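Macro domain-containing protein (Thermosipho africanus, PDB 7OMU) is a two-domain protein that joins a DarT-family region to a macro domain, the latter holding adenosine-5-diphosphoribose in its pocket. Local coordinates at residues 155-159 with 259-263; 223-227 with 373-379; 314-318 with 335-339. The protein carries 1 engineered substitution. All coordinates share one frame; numbering follows the deposited sequence.

Interaction 1. Residues 155-159 with 259-263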
ATOM      1  N   GLU A 155       0.195   0.197   7.542  1.00101.44           N
ATOM      2  CA  GLU A 155       0.334  -0.461   6.210  1.00104.82           C
ATOM      3  C   GLU A 155      -0.931  -0.225   5.370  1.00101.61           C
ATOM      4  O   GLU A 155      -0.878  -0.474   4.144  1.00 99.83           O
ATOM      5  CB  GLU A 155       0.690  -1.948   6.346  1.00109.65           C
ATOM      6  CG  GLU A 155       0.200  -2.622   7.621  1.00114.56           C
ATOM      7  CD  GLU A 155       0.725  -4.042   7.832  1.00118.39           C
ATOM      8  OE1 GLU A 155       1.524  -4.518   6.992  1.00117.66           O
ATOM      9  OE2 GLU A 155       0.344  -4.672   8.843  1.00120.39           O
ATOM     10  N   TYR A 156      -2.013   0.253   5.997  1.00 99.02           N
ATOM     11  CA  TYR A 156      -3.280   0.646   5.327  1.00 95.46           C
ATOM     12  C   TYR A 156      -3.992   1.727   6.144  1.00 90.09           C
ATOM     13  O   TYR A 156      -3.594   1.990   7.287  1.00 90.84           O
ATOM     14  CB  TYR A 156      -4.179  -0.572   5.113  1.00 99.41           C
ATOM     15  CG  TYR A 156      -4.890  -1.123   6.330  1.00101.44           C
ATOM     16  CD1 TYR A 156      -4.306  -2.098   7.123  1.00101.78           C
ATOM     17  CD2 TYR A 156      -6.183  -0.727   6.647  1.00103.06           C
ATOM     18  CE1 TYR A 156      -4.969  -2.633   8.218  1.00102.17           C
ATOM     19  CE2 TYR A 156      -6.855  -1.242   7.745  1.00101.28           C
ATOM     20  CZ  TYR A 156      -6.248  -2.202   8.533  1.00101.47           C
ATOM     21  OH  TYR A 156      -6.916  -2.713   9.608  1.00102.19           O
ATOM     22  N   TRP A 157      -5.035   2.317   5.567  1.00 84.75           N
ATOM     23  CA  TRP A 157      -5.781   3.439   6.183  1.00 82.81           C
ATOM     24  C   TRP A 157      -7.252   3.405   5.757  1.00 84.50           C
ATOM     25  O   TRP A 157      -7.594   2.606   4.866  1.00 85.76           O
ATOM     26  CB  TRP A 157      -5.109   4.744   5.773  1.00 81.52           C
ATOM     27  CG  TRP A 157      -5.013   4.884   4.288  1.00 78.51           C
ATOM     28  CD1 TRP A 157      -5.993   5.322   3.451  1.00 78.83           C
ATOM     29  CD2 TRP A 157      -3.892   4.548   3.457  1.00 75.63           C
ATOM     30  NE1 TRP A 157      -5.553   5.298   2.156  1.00 78.18           N
ATOM     31  CE2 TRP A 157      -4.266   4.831   2.127  1.00 76.01           C
ATOM     32  CE3 TRP A 157      -2.605   4.059   3.701  1.00 76.09           C
ATOM     33  CZ2 TRP A 157      -3.403   4.634   1.051  1.00 75.33           C
ATOM     34  CZ3 TRP A 157      -1.749   3.865   2.637  1.00 75.78           C
ATOM     35  CH2 TRP A 157      -2.144   4.152   1.331  1.00 75.36           C
ATOM     36  N   ARG A 158      -8.072   4.262   6.372  1.00 85.67           N
ATOM     37  CA  ARG A 158      -9.521   4.440   6.079  1.00 87.66           C
ATOM     38  C   ARG A 158      -9.983   5.795   6.629  1.00 91.82           C
ATOM     39  O   ARG A 158      -9.358   6.284   7.590  1.00 95.50           O
ATOM     40  CB  ARG A 158     -10.338   3.282   6.663  1.00 86.74           C
ATOM     41  CG  ARG A 158      -9.925   2.825   8.056  1.00 85.59           C
ATOM     42  CD  ARG A 158     -10.683   1.569   8.433  1.00 86.48           C
ATOM     43  NE  ARG A 158     -10.364   1.037   9.753  1.00 87.07           N
ATOM     44  CZ  ARG A 158     -11.118   1.171  10.845  1.00 87.40           C
ATOM     45  NH1 ARG A 158     -12.254   1.845  10.809  1.00 88.74           N
ATOM     46  NH2 ARG A 158     -10.727   0.627  11.984  1.00 88.59           N
ATOM     47  N   GLU A 159     -11.028   6.384   6.038  1.00 94.71           N
ATOM     48  CA  GLU A 159     -11.482   7.762   6.362  1.00 99.33           C
ATOM     49  C   GLU A 159     -12.110   7.791   7.762  1.00 99.57           C
ATOM     50  O   GLU A 159     -11.874   8.775   8.496  1.00 99.67           O
ATOM     51  CB  GLU A 159     -12.457   8.283   5.301  1.00104.25           C
ATOM     52  CG  GLU A 159     -12.611   9.796   5.338  1.00110.58           C
ATOM     53  CD  GLU A 159     -13.815  10.377   4.606  1.00117.10           C
ATOM     54  OE1 GLU A 159     -14.469   9.630   3.831  1.00121.29           O
ATOM     55  OE2 GLU A 159     -14.106  11.584   4.819  1.00116.61           O
ATOM     56  N   ARG A 259      -8.880  -7.513   8.863  1.00 84.16           N
ATOM     57  CA  ARG A 259      -8.530  -6.309   8.063  1.00 83.02           C
ATOM     58  C   ARG A 259      -9.681  -5.968   7.113  1.00 85.19           C
ATOM     59  O   ARG A 259      -9.968  -4.768   6.949  1.00 86.63           O
ATOM     60  CB  ARG A 259      -7.262  -6.522   7.239  1.00 80.01           C
ATOM     61  CG  ARG A 259      -7.125  -5.524   6.105  1.00 77.50           C
ATOM     62  CD  ARG A 259      -5.686  -5.313   5.716  1.00 76.81           C
ATOM     63  NE  ARG A 259      -5.600  -4.335   4.649  1.00 75.08           N
ATOM     64  CZ  ARG A 259      -4.483  -4.025   4.009  1.00 75.41           C
ATOM     65  NH1 ARG A 259      -3.345  -4.615   4.341  1.00 75.88           N
ATOM     66  NH2 ARG A 259      -4.509  -3.119   3.043  1.00 76.19           N
ATOM     67  N   VAL A 260     -10.281  -6.987   6.493  1.00 84.24           N
ATOM     68  CA  VAL A 260     -11.413  -6.837   5.532  1.00 83.91           C
ATOM     69  C   VAL A 260     -12.586  -6.176   6.261  1.00 83.43           C
ATOM     70  O   VAL A 260     -13.231  -5.306   5.660  1.00 85.73           O
ATOM     71  CB  VAL A 260     -11.821  -8.185   4.910  1.00 84.22           C
ATOM     72  CG1 VAL A 260     -13.100  -8.059   4.093  1.00 86.53           C
ATOM     73  CG2 VAL A 260     -10.701  -8.766   4.060  1.00 83.40           C
ATOM     74  N   LYS A 261     -12.827  -6.566   7.513  1.00 83.45           N
ATOM     75  CA  LYS A 261     -13.950  -6.059   8.344  1.00 85.63           C
ATOM     76  C   LYS A 261     -13.768  -4.560   8.599  1.00 87.23           C
ATOM     77  O   LYS A 261     -14.784  -3.844   8.650  1.00 92.27           O
ATOM     78  CB  LYS A 261     -14.041  -6.823   9.667  1.00 85.79           C
ATOM     79  CG  LYS A 261     -15.314  -6.564  10.457  1.00 88.44           C
ATOM     80  CD  LYS A 261     -15.543  -7.555  11.572  1.00 92.12           C
ATOM     81  CE  LYS A 261     -14.609  -7.350  12.745  1.00 94.57           C
ATOM     82  NZ  LYS A 261     -14.731  -8.451  13.729  1.00 99.59           N
ATOM     83  N   TYR A 262     -12.529  -4.093   8.759  1.00 86.91           N
ATOM     84  CA  TYR A 262     -12.238  -2.684   9.131  1.00 87.74           C
ATOM     85  C   TYR A 262     -12.140  -1.842   7.859  1.00 85.53           C
ATOM     86  O   TYR A 262     -12.744  -0.756   7.832  1.00 86.12           O
ATOM     87  CB  TYR A 262     -11.020  -2.610  10.059  1.00 87.79           C
ATOM     88  CG  TYR A 262     -11.328  -3.144  11.436  1.00 89.77           C
ATOM     89  CD1 TYR A 262     -12.214  -2.489  12.277  1.00 90.00           C
ATOM     90  CD2 TYR A 262     -10.792  -4.342  11.874  1.00 91.15           C
ATOM     91  CE1 TYR A 262     -12.537  -2.992  13.524  1.00 91.38           C
ATOM     92  CE2 TYR A 262     -11.107  -4.864  13.116  1.00 93.21           C
ATOM     93  CZ  TYR A 262     -11.983  -4.189  13.948  1.00 94.26           C
ATOM     94  OH  TYR A 262     -12.288  -4.720  15.172  1.00 97.81           O
ATOM     95  N   GLN A 263     -11.436  -2.341   6.841  1.00 83.63           N
ATOM     96  CA  GLN A 263     -11.169  -1.595   5.583  1.00 83.55           C
ATOM     97  C   GLN A 263     -12.418  -1.625   4.690  1.00 82.35           C
ATOM     98  O   GLN A 263     -12.707  -0.591   4.079  1.00 80.95           O
ATOM     99  CB  GLN A 263      -9.929  -2.147   4.870  1.00 83.23           C
ATOM    100  CG  GLN A 263      -9.266  -1.124   3.959  1.00 83.75           C
ATOM    101  CD  GLN A 263      -7.963  -1.570   3.335  1.00 82.99           C
ATOM    102  OE1 GLN A 263      -7.404  -2.616   3.649  1.00 82.60           O
ATOM    103  NE2 GLN A 263      -7.456  -0.755   2.430  1.00 86.05           N
TER
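The outer half of the Arg-259 side chain overlaps the ring of Tyr-156, running over one face with its guanidinium only 12° from parallel to the ring. NE stands 3.5 Å above the ring plane, offset toward the rim, while CD makes a CH-pi contact 4.0 Å from the centroid of the Tyr-156 ring. The two side chains run past each other in opposite directions, which carries the far end of the arginine back over the tyrosine CB, 3.3 Å from Arg-259 NH2. With CG anti to the backbone N (chi1 162°) and the chain extended as far as NE, Arg-259 leaves its helix along this ring.

Its guanidinium is also held from within the helix. Gln-263, one turn on, offers OE1 to two nitrogens in a side-on grip, Arg-259 NE at 2.7 Å and Arg-259 NH2 at 3.0 Å, with Gln-263 OE1 lying in the guanidinium plane. The same OE1 lies 3.7 Å from Tyr-156 CD2, so the amide and the guanidinium both meet the tyrosine. Asp-233 takes Arg-259 NH1 in a salt bridge.

Further along, the Arg-158 guanidinium lies with one face over Tyr-262 CB, its plane 27° from that of the Tyr-262 ring, and Arg-158 NH2 is 3.5 Å from Tyr-262 CD1. Trp-157 turns the other way, its NE1 hydrogen-bonded to the backbone O of Leu-298.

The contact sets a loop of the DarT-family region against helix 256-263 of the macro domain, and Arg-259, which also touches the bound adenosine-5-diphosphoribose, puts it at the border of the ligand pocket.

Interaction 2. Residues 223-227 with 373-379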
ATOM      1  N   LEU A 223       5.470 -18.519 -12.232  1.00 93.77           N
ATOM      2  CA  LEU A 223       5.433 -19.992 -12.435  1.00 95.58           C
ATOM      3  C   LEU A 223       5.006 -20.301 -13.874  1.00 99.46           C
ATOM      4  O   LEU A 223       5.562 -21.252 -14.472  1.00102.26           O
ATOM      5  CB  LEU A 223       4.456 -20.623 -11.436  1.00 94.71           C
ATOM      6  CG  LEU A 223       4.807 -20.471  -9.957  1.00 95.34           C
ATOM      7  CD1 LEU A 223       3.735 -21.099  -9.080  1.00 94.24           C
ATOM      8  CD2 LEU A 223       6.165 -21.084  -9.646  1.00 96.70           C
ATOM      9  N   THR A 224       4.026 -19.551 -14.387  1.00 99.73           N
ATOM     10  CA  THR A 224       3.525 -19.633 -15.787  1.00101.57           C
ATOM     11  C   THR A 224       3.310 -18.208 -16.305  1.00102.97           C
ATOM     12  O   THR A 224       3.698 -17.265 -15.588  1.00105.39           O
ATOM     13  CB  THR A 224       2.257 -20.493 -15.869  1.00100.43           C
ATOM     14  OG1 THR A 224       1.121 -19.699 -15.530  1.00 99.85           O
ATOM     15  CG2 THR A 224       2.304 -21.703 -14.961  1.00 98.13           C
ATOM     16  N   GLN A 225       2.724 -18.061 -17.497  1.00105.75           N
ATOM     17  CA  GLN A 225       2.359 -16.750 -18.104  1.00109.96           C
ATOM     18  C   GLN A 225       1.379 -16.000 -17.188  1.00106.41           C
ATOM     19  O   GLN A 225       1.463 -14.756 -17.128  1.00109.56           O
ATOM     20  CB  GLN A 225       1.727 -16.955 -19.484  1.00118.14           C
ATOM     21  CG  GLN A 225       2.728 -16.967 -20.629  1.00125.16           C
ATOM     22  CD  GLN A 225       3.044 -15.575 -21.123  1.00130.21           C
ATOM     23  OE1 GLN A 225       3.578 -14.740 -20.394  1.00128.82           O
ATOM     24  NE2 GLN A 225       2.726 -15.313 -22.383  1.00134.06           N
ATOM     25  N   ASN A 226       0.485 -16.727 -16.510  1.00101.50           N
ATOM     26  CA  ASN A 226      -0.674 -16.167 -15.765  1.00 98.60           C
ATOM     27  C   ASN A 226      -0.465 -16.267 -14.254  1.00 95.75           C
ATOM     28  O   ASN A 226      -0.830 -15.303 -13.554  1.00 91.80           O
ATOM     29  CB  ASN A 226      -1.966 -16.884 -16.145  1.00 99.66           C
ATOM     30  CG  ASN A 226      -2.350 -16.618 -17.582  1.00102.72           C
ATOM     31  OD1 ASN A 226      -1.791 -15.725 -18.214  1.00104.05           O
ATOM     32  ND2 ASN A 226      -3.305 -17.376 -18.097  1.00106.24           N
ATOM     33  N   LEU A 227       0.060 -17.399 -13.777  1.00 95.78           N
ATOM     34  CA  LEU A 227       0.231 -17.688 -12.327  1.00 91.71           C
ATOM     35  C   LEU A 227       1.578 -17.138 -11.856  1.00 89.42           C
ATOM     36  O   LEU A 227       2.582 -17.340 -12.565  1.00 89.13           O
ATOM     37  CB  LEU A 227       0.144 -19.200 -12.096  1.00 90.87           C
ATOM     38  CG  LEU A 227      -0.047 -19.634 -10.646  1.00 87.38           C
ATOM     39  CD1 LEU A 227      -1.346 -19.077 -10.084  1.00 87.32           C
ATOM     40  CD2 LEU A 227      -0.017 -21.150 -10.530  1.00 85.95           C
ATOM     41  N   CYS A 373      -2.004 -24.350  -6.834  1.00 85.96           N
ATOM     42  CA  CYS A 373      -1.320 -24.189  -8.145  1.00 87.97           C
ATOM     43  C   CYS A 373      -1.957 -25.135  -9.167  1.00 88.57           C
ATOM     44  O   CYS A 373      -2.342 -24.654 -10.248  1.00 88.34           O
ATOM     45  CB  CYS A 373       0.181 -24.440  -8.030  1.00 88.76           C
ATOM     46  SG  CYS A 373       1.058 -23.107  -7.173  1.00 89.36           S
ATOM     47  N   ARG A 374      -2.083 -26.419  -8.812  1.00 89.51           N
ATOM     48  CA  ARG A 374      -2.735 -27.480  -9.626  1.00 91.60           C
ATOM     49  C   ARG A 374      -3.982 -26.915 -10.312  1.00 90.79           C
ATOM     50  O   ARG A 374      -4.136 -27.149 -11.515  1.00 93.23           O
ATOM     51  CB  ARG A 374      -3.161 -28.667  -8.756  1.00 95.69           C
ATOM     52  CG  ARG A 374      -2.080 -29.709  -8.512  1.00101.53           C
ATOM     53  CD  ARG A 374      -2.617 -30.848  -7.660  1.00105.87           C
ATOM     54  NE  ARG A 374      -3.898 -31.341  -8.175  1.00109.14           N
ATOM     55  CZ  ARG A 374      -4.908 -31.815  -7.438  1.00110.23           C
ATOM     56  NH1 ARG A 374      -4.823 -31.884  -6.117  1.00110.15           N
ATOM     57  NH2 ARG A 374      -6.020 -32.213  -8.031  1.00110.96           N
ATOM     58  N   TYR A 375      -4.837 -26.212  -9.564  1.00 88.26           N
ATOM     59  CA  TYR A 375      -6.161 -25.735 -10.033  1.00 89.78           C
ATOM     60  C   TYR A 375      -6.027 -24.379 -10.731  1.00 90.40           C
ATOM     61  O   TYR A 375      -6.570 -24.225 -11.841  1.00 93.36           O
ATOM     62  CB  TYR A 375      -7.151 -25.685  -8.868  1.00 90.40           C
ATOM     63  CG  TYR A 375      -7.767 -27.022  -8.546  1.00 93.05           C
ATOM     64  CD1 TYR A 375      -8.881 -27.483  -9.235  1.00 94.61           C
ATOM     65  CD2 TYR A 375      -7.223 -27.841  -7.572  1.00 93.43           C
ATOM     66  CE1 TYR A 375      -9.446 -28.716  -8.956  1.00 95.01           C
ATOM     67  CE2 TYR A 375      -7.772 -29.080  -7.284  1.00 96.01           C
ATOM     68  CZ  TYR A 375      -8.888 -29.520  -7.977  1.00 95.70           C
ATOM     69  OH  TYR A 375      -9.432 -30.737  -7.681  1.00 95.92           O
ATOM     70  N   LEU A 376      -5.337 -23.426 -10.104  1.00 89.85           N
ATOM     71  CA  LEU A 376      -5.319 -22.007 -10.548  1.00 89.92           C
ATOM     72  C   LEU A 376      -4.410 -21.832 -11.769  1.00 92.48           C
ATOM     73  O   LEU A 376      -4.498 -20.770 -12.413  1.00 96.80           O
ATOM     74  CB  LEU A 376      -4.866 -21.125  -9.384  1.00 87.66           C
ATOM     75  CG  LEU A 376      -5.834 -21.056  -8.209  1.00 87.59           C
ATOM     76  CD1 LEU A 376      -5.197 -20.349  -7.026  1.00 86.34           C
ATOM     77  CD2 LEU A 376      -7.124 -20.360  -8.611  1.00 87.93           C
ATOM     78  N   THR A 377      -3.576 -22.823 -12.086  1.00 92.94           N
ATOM     79  CA  THR A 377      -2.729 -22.810 -13.308  1.00 94.08           C
ATOM     80  C   THR A 377      -3.640 -22.963 -14.531  1.00 95.06           C
ATOM     81  O   THR A 377      -3.292 -22.427 -15.593  1.00 97.11           O
ATOM     82  CB  THR A 377      -1.617 -23.863 -13.224  1.00 93.68           C
ATOM     83  OG1 THR A 377      -0.613 -23.488 -14.167  1.00 96.61           O
ATOM     84  CG2 THR A 377      -2.099 -25.272 -13.484  1.00 93.63           C
ATOM     85  N   LYS A 378      -4.775 -23.645 -14.369  1.00 97.17           N
ATOM     86  CA  LYS A 378      -5.785 -23.845 -15.441  1.00 99.91           C
ATOM     87  C   LYS A 378      -6.354 -22.487 -15.879  1.00101.30           C
ATOM     88  O   LYS A 378      -6.657 -22.354 -17.075  1.00106.70           O
ATOM     89  CB  LYS A 378      -6.911 -24.770 -14.969  1.00100.75           C
ATOM     90  CG  LYS A 378      -6.507 -26.186 -14.574  1.00102.36           C
ATOM     91  CD  LYS A 378      -7.709 -27.066 -14.232  1.00106.61           C
ATOM     92  CE  LYS A 378      -7.464 -28.140 -13.184  1.00107.98           C
ATOM     93  NZ  LYS A 378      -7.001 -29.422 -13.768  1.00110.21           N
ATOM     94  N   LEU A 379      -6.502 -21.521 -14.963  1.00 99.62           N
ATOM     95  CA  LEU A 379      -7.120 -20.193 -15.250  1.00100.55           C
ATOM     96  C   LEU A 379      -6.391 -19.509 -16.411  1.00103.00           C
ATOM     97  O   LEU A 379      -5.152 -19.450 -16.363  1.00104.74           O
ATOM     98  CB  LEU A 379      -7.073 -19.307 -14.002  1.00 98.26           C
ATOM     99  CG  LEU A 379      -8.336 -19.320 -13.148  1.00 99.36           C
ATOM    100  CD1 LEU A 379      -8.710 -20.743 -12.755  1.00100.76           C
ATOM    101  CD2 LEU A 379      -8.165 -18.446 -11.915  1.00 97.63           C
TER
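An ST turn closes the hairpin that links strands 219-222 and 227-231 at one margin of the macro-domain sheet, and here it packs against the C-terminal end of helix 365-376 and the turn that follows. Thr-224 OG1 accepts from two backbone nitrogens, Asn-226 N at 3.2 Å and Leu-227 N at 3.1 Å; the first bond defines the ST turn and the second the ST motif. Backbone N atoms of Leu-223 and Thr-224 both reach Leu-227 O, approaching it from the same face of its plane, and so tie the two ends of the loop together.

With OG1 placed between the backbone N and the carbonyl carbon (chi1 83°), Thr-224 spends its hydroxyl on the loop and presents its methyl group to the helix end: CG2 lies 3.5 Å from Thr-377 OG1, the two side chains crossing at about a right angle.

Deeper in, Leu-227 covers most of the apolar ground. One of its methyls, CD2, reaches Cys-373 SG at 4.0 Å and also meets CB of Thr-377, while the other, CD1, rests 4.1 Å from Leu-376 CB. Leu-223, just after strand 219-222, joins with its CD1 3.9 Å from Cys-373 SG, which leaves the sulfur in contact with a methyl from each leucine. Ile-385 of the neighbouring strand 383-386 touches Leu-227, Cys-373 and Leu-376, and Leu-404 near the C-terminus packs on Leu-223, Thr-224, Cys-373 and Thr-377.

The polar link across the contact lies past the helix, where Asn-226 ND2 donates to Leu-379 O at 3.3 Å; the N-H...O angle is 166° and the oxygen lies close to the asparagine amide plane.

Interaction 3. Residues 314-318 with 335-339; sequences FLLFP and GLRWI
Strand 314-318 and helix 335-339 run roughly antiparallel, their N-to-C directions 149° apart and their axes 9.7 Å from each other at closest approach. They draw together toward the end of the strand: the CA atoms of Phe-317 and Gly-335 are 6.6 Å apart, against 9.4 Å for those of Leu-315 and Ile-339.

At the close end, the Phe-317 ring pushes its CZ to 3.5 Å from Gly-335 CA. The glycine, having no side chain, lets the ring come right up to the helix backbone, and CZ also meets CG of Leu-336. Ile-339 comes at the edge of the same ring, near its plane, with CD1 3.8 Å from Phe-317 CE2.

That isoleucine methyl is shared with Leu-315, whose CD2 lies 3.7 Å from Ile-339 CD1. The other leucine branch, CD1, reaches Trp-338 CZ3 at 3.8 Å as the two side chains pass in opposite directions. Thr-243 of strand 241-246 touches both Leu-315 and Phe-317.

Strand 313-318, helix 329-346 and the parallel strand 351-354, with 241-246 lying between the strands, form a beta-alpha-beta crossover, and this contact seats its helix on the sheet of the macro domain's three-layer alpha/beta/alpha fold.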
ATOM      1  N   PHE A 314     -14.891  -8.923  -4.500  1.00 79.10           N
ATOM      2  CA  PHE A 314     -14.411  -9.757  -3.372  1.00 78.09           C
ATOM      3  C   PHE A 314     -15.022 -11.150  -3.500  1.00 78.72           C
ATOM      4  O   PHE A 314     -16.256 -11.250  -3.568  1.00 80.18           O
ATOM      5  CB  PHE A 314     -14.781  -9.124  -2.029  1.00 77.84           C
ATOM      6  CG  PHE A 314     -13.938  -7.933  -1.664  1.00 75.19           C
ATOM      7  CD1 PHE A 314     -14.175  -6.696  -2.236  1.00 73.84           C
ATOM      8  CD2 PHE A 314     -12.893  -8.062  -0.767  1.00 75.30           C
ATOM      9  CE1 PHE A 314     -13.396  -5.601  -1.897  1.00 74.02           C
ATOM     10  CE2 PHE A 314     -12.112  -6.965  -0.433  1.00 76.45           C
ATOM     11  CZ  PHE A 314     -12.365  -5.734  -0.995  1.00 74.87           C
ATOM     12  N   LEU A 315     -14.172 -12.177  -3.556  1.00 78.72           N
ATOM     13  CA  LEU A 315     -14.579 -13.602  -3.550  1.00 78.99           C
ATOM     14  C   LEU A 315     -14.465 -14.108  -2.113  1.00 78.60           C
ATOM     15  O   LEU A 315     -13.352 -14.092  -1.578  1.00 78.85           O
ATOM     16  CB  LEU A 315     -13.680 -14.400  -4.497  1.00 79.52           C
ATOM     17  CG  LEU A 315     -14.033 -15.879  -4.649  1.00 81.22           C
ATOM     18  CD1 LEU A 315     -15.413 -16.045  -5.268  1.00 83.14           C
ATOM     19  CD2 LEU A 315     -12.991 -16.607  -5.484  1.00 81.53           C
ATOM     20  N   LEU A 316     -15.589 -14.494  -1.510  1.00 80.43           N
ATOM     21  CA  LEU A 316     -15.641 -15.107  -0.159  1.00 79.79           C
ATOM     22  C   LEU A 316     -15.444 -16.615  -0.312  1.00 79.35           C
ATOM     23  O   LEU A 316     -16.316 -17.276  -0.898  1.00 79.35           O
ATOM     24  CB  LEU A 316     -16.972 -14.746   0.505  1.00 80.64           C
ATOM     25  CG  LEU A 316     -17.237 -13.244   0.610  1.00 81.28           C
ATOM     26  CD1 LEU A 316     -18.632 -12.972   1.141  1.00 83.43           C
ATOM     27  CD2 LEU A 316     -16.188 -12.565   1.479  1.00 80.56           C
ATOM     28  N   PHE A 317     -14.312 -17.116   0.182  1.00 79.98           N
ATOM     29  CA  PHE A 317     -13.832 -18.507   0.011  1.00 82.35           C
ATOM     30  C   PHE A 317     -13.817 -19.204   1.366  1.00 85.01           C
ATOM     31  O   PHE A 317     -12.887 -19.022   2.144  1.00 84.35           O
ATOM     32  CB  PHE A 317     -12.436 -18.482  -0.608  1.00 81.46           C
ATOM     33  CG  PHE A 317     -11.949 -19.810  -1.121  1.00 82.22           C
ATOM     34  CD1 PHE A 317     -11.730 -20.868  -0.256  1.00 83.50           C
ATOM     35  CD2 PHE A 317     -11.701 -19.995  -2.471  1.00 82.70           C
ATOM     36  CE1 PHE A 317     -11.277 -22.087  -0.729  1.00 84.60           C
ATOM     37  CE2 PHE A 317     -11.243 -21.213  -2.943  1.00 84.39           C
ATOM     38  CZ  PHE A 317     -11.036 -22.257  -2.072  1.00 85.46           C
ATOM     39  N   PRO A 318     -14.831 -20.031   1.697  1.00 91.30           N
ATOM     40  CA  PRO A 318     -14.843 -20.743   2.972  1.00 93.79           C
ATOM     41  C   PRO A 318     -13.770 -21.842   3.028  1.00 97.34           C
ATOM     42  O   PRO A 318     -13.819 -22.751   2.209  1.00 96.93           O
ATOM     43  CB  PRO A 318     -16.257 -21.338   3.034  1.00 96.39           C
ATOM     44  CG  PRO A 318     -16.663 -21.494   1.582  1.00 97.31           C
ATOM     45  CD  PRO A 318     -16.012 -20.328   0.869  1.00 95.15           C
ATOM     46  N   GLY A 335     -13.630 -25.385  -3.371  1.00 88.17           N
ATOM     47  CA  GLY A 335     -13.606 -23.947  -3.694  1.00 87.62           C
ATOM     48  C   GLY A 335     -12.748 -23.651  -4.913  1.00 87.19           C
ATOM     49  O   GLY A 335     -13.161 -22.812  -5.733  1.00 88.87           O
ATOM     50  N   LEU A 336     -11.593 -24.310  -5.032  1.00 86.67           N
ATOM     51  CA  LEU A 336     -10.647 -24.112  -6.165  1.00 88.01           C
ATOM     52  C   LEU A 336     -11.306 -24.601  -7.459  1.00 89.72           C
ATOM     53  O   LEU A 336     -11.229 -23.877  -8.464  1.00 91.80           O
ATOM     54  CB  LEU A 336      -9.337 -24.851  -5.876  1.00 88.74           C
ATOM     55  CG  LEU A 336      -8.481 -24.242  -4.766  1.00 87.45           C
ATOM     56  CD1 LEU A 336      -7.407 -25.215  -4.303  1.00 87.51           C
ATOM     57  CD2 LEU A 336      -7.854 -22.936  -5.228  1.00 86.97           C
ATOM     58  N   ARG A 337     -11.943 -25.774  -7.422  1.00 91.43           N
ATOM     59  CA  ARG A 337     -12.737 -26.325  -8.552  1.00 92.20           C
ATOM     60  C   ARG A 337     -13.799 -25.298  -8.945  1.00 91.33           C
ATOM     61  O   ARG A 337     -13.921 -25.009 -10.150  1.00 91.26           O
ATOM     62  CB  ARG A 337     -13.386 -27.657  -8.166  1.00 95.11           C
ATOM     63  CG  ARG A 337     -14.310 -28.238  -9.229  1.00 98.83           C
ATOM     64  CD  ARG A 337     -14.636 -29.706  -9.005  1.00100.84           C
ATOM     65  NE  ARG A 337     -13.442 -30.547  -8.966  1.00100.27           N
ATOM     66  CZ  ARG A 337     -12.773 -30.993 -10.030  1.00100.78           C
ATOM     67  NH1 ARG A 337     -13.157 -30.674 -11.256  1.00101.36           N
ATOM     68  NH2 ARG A 337     -11.703 -31.748  -9.854  1.00102.03           N
ATOM     69  N   TRP A 338     -14.523 -24.762  -7.959  1.00 91.58           N
ATOM     70  CA  TRP A 338     -15.569 -23.726  -8.171  1.00 93.31           C
ATOM     71  C   TRP A 338     -14.980 -22.595  -9.016  1.00 92.57           C
ATOM     72  O   TRP A 338     -15.603 -22.242 -10.035  1.00 96.07           O
ATOM     73  CB  TRP A 338     -16.136 -23.198  -6.847  1.00 94.04           C
ATOM     74  CG  TRP A 338     -17.303 -22.281  -7.048  1.00 97.66           C
ATOM     75  CD1 TRP A 338     -18.624 -22.617  -7.016  1.00101.08           C
ATOM     76  CD2 TRP A 338     -17.257 -20.872  -7.344  1.00 99.21           C
ATOM     77  NE1 TRP A 338     -19.403 -21.518  -7.265  1.00102.48           N
ATOM     78  CE2 TRP A 338     -18.594 -20.434  -7.469  1.00 99.20           C
ATOM     79  CE3 TRP A 338     -16.225 -19.939  -7.508  1.00 98.24           C
ATOM     80  CZ2 TRP A 338     -18.920 -19.110  -7.755  1.00 99.12           C
ATOM     81  CZ3 TRP A 338     -16.547 -18.630  -7.791  1.00 97.78           C
ATOM     82  CH2 TRP A 338     -17.878 -18.226  -7.915  1.00 99.29           C
ATOM     83  N   ILE A 339     -13.821 -22.067  -8.610  1.00 89.74           N
ATOM     84  CA  ILE A 339     -13.125 -20.939  -9.297  1.00 87.87           C
ATOM     85  C   ILE A 339     -12.875 -21.338 -10.756  1.00 89.37           C
ATOM     86  O   ILE A 339     -13.296 -20.581 -11.656  1.00 91.28           O
ATOM     87  CB  ILE A 339     -11.833 -20.556  -8.550  1.00 85.57           C
ATOM     88  CG1 ILE A 339     -12.157 -19.910  -7.200  1.00 84.63           C
ATOM     89  CG2 ILE A 339     -10.944 -19.665  -9.409  1.00 84.74           C
ATOM     90  CD1 ILE A 339     -10.948 -19.628  -6.341  1.00 83.91           C
TER

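Interactions 2 and 3 are neighbours on one flank of the macro domain, centres 15 Å apart, where helices 329-346 and 365-376 pack side by side: Leu-376 CD2 lies 4.0 Å from Ile-339 CG2. Leu-379, from the turn after helix 365-376, also reaches Ile-339 CG2. Along the chain, the whole of interaction 3 falls between the two segments of interaction 2. Interaction 1 has its centre 22 Å from that of interaction 3, although their nearest atoms come within about 5 Å without touching; the nearest atoms of interaction 2 are about 17 Å away. It touches the bound adenosine-5-diphosphoribose through Arg-259, whereas the side chains of Phe-317 and Leu-376 stay about 8 Å and 13 Å away.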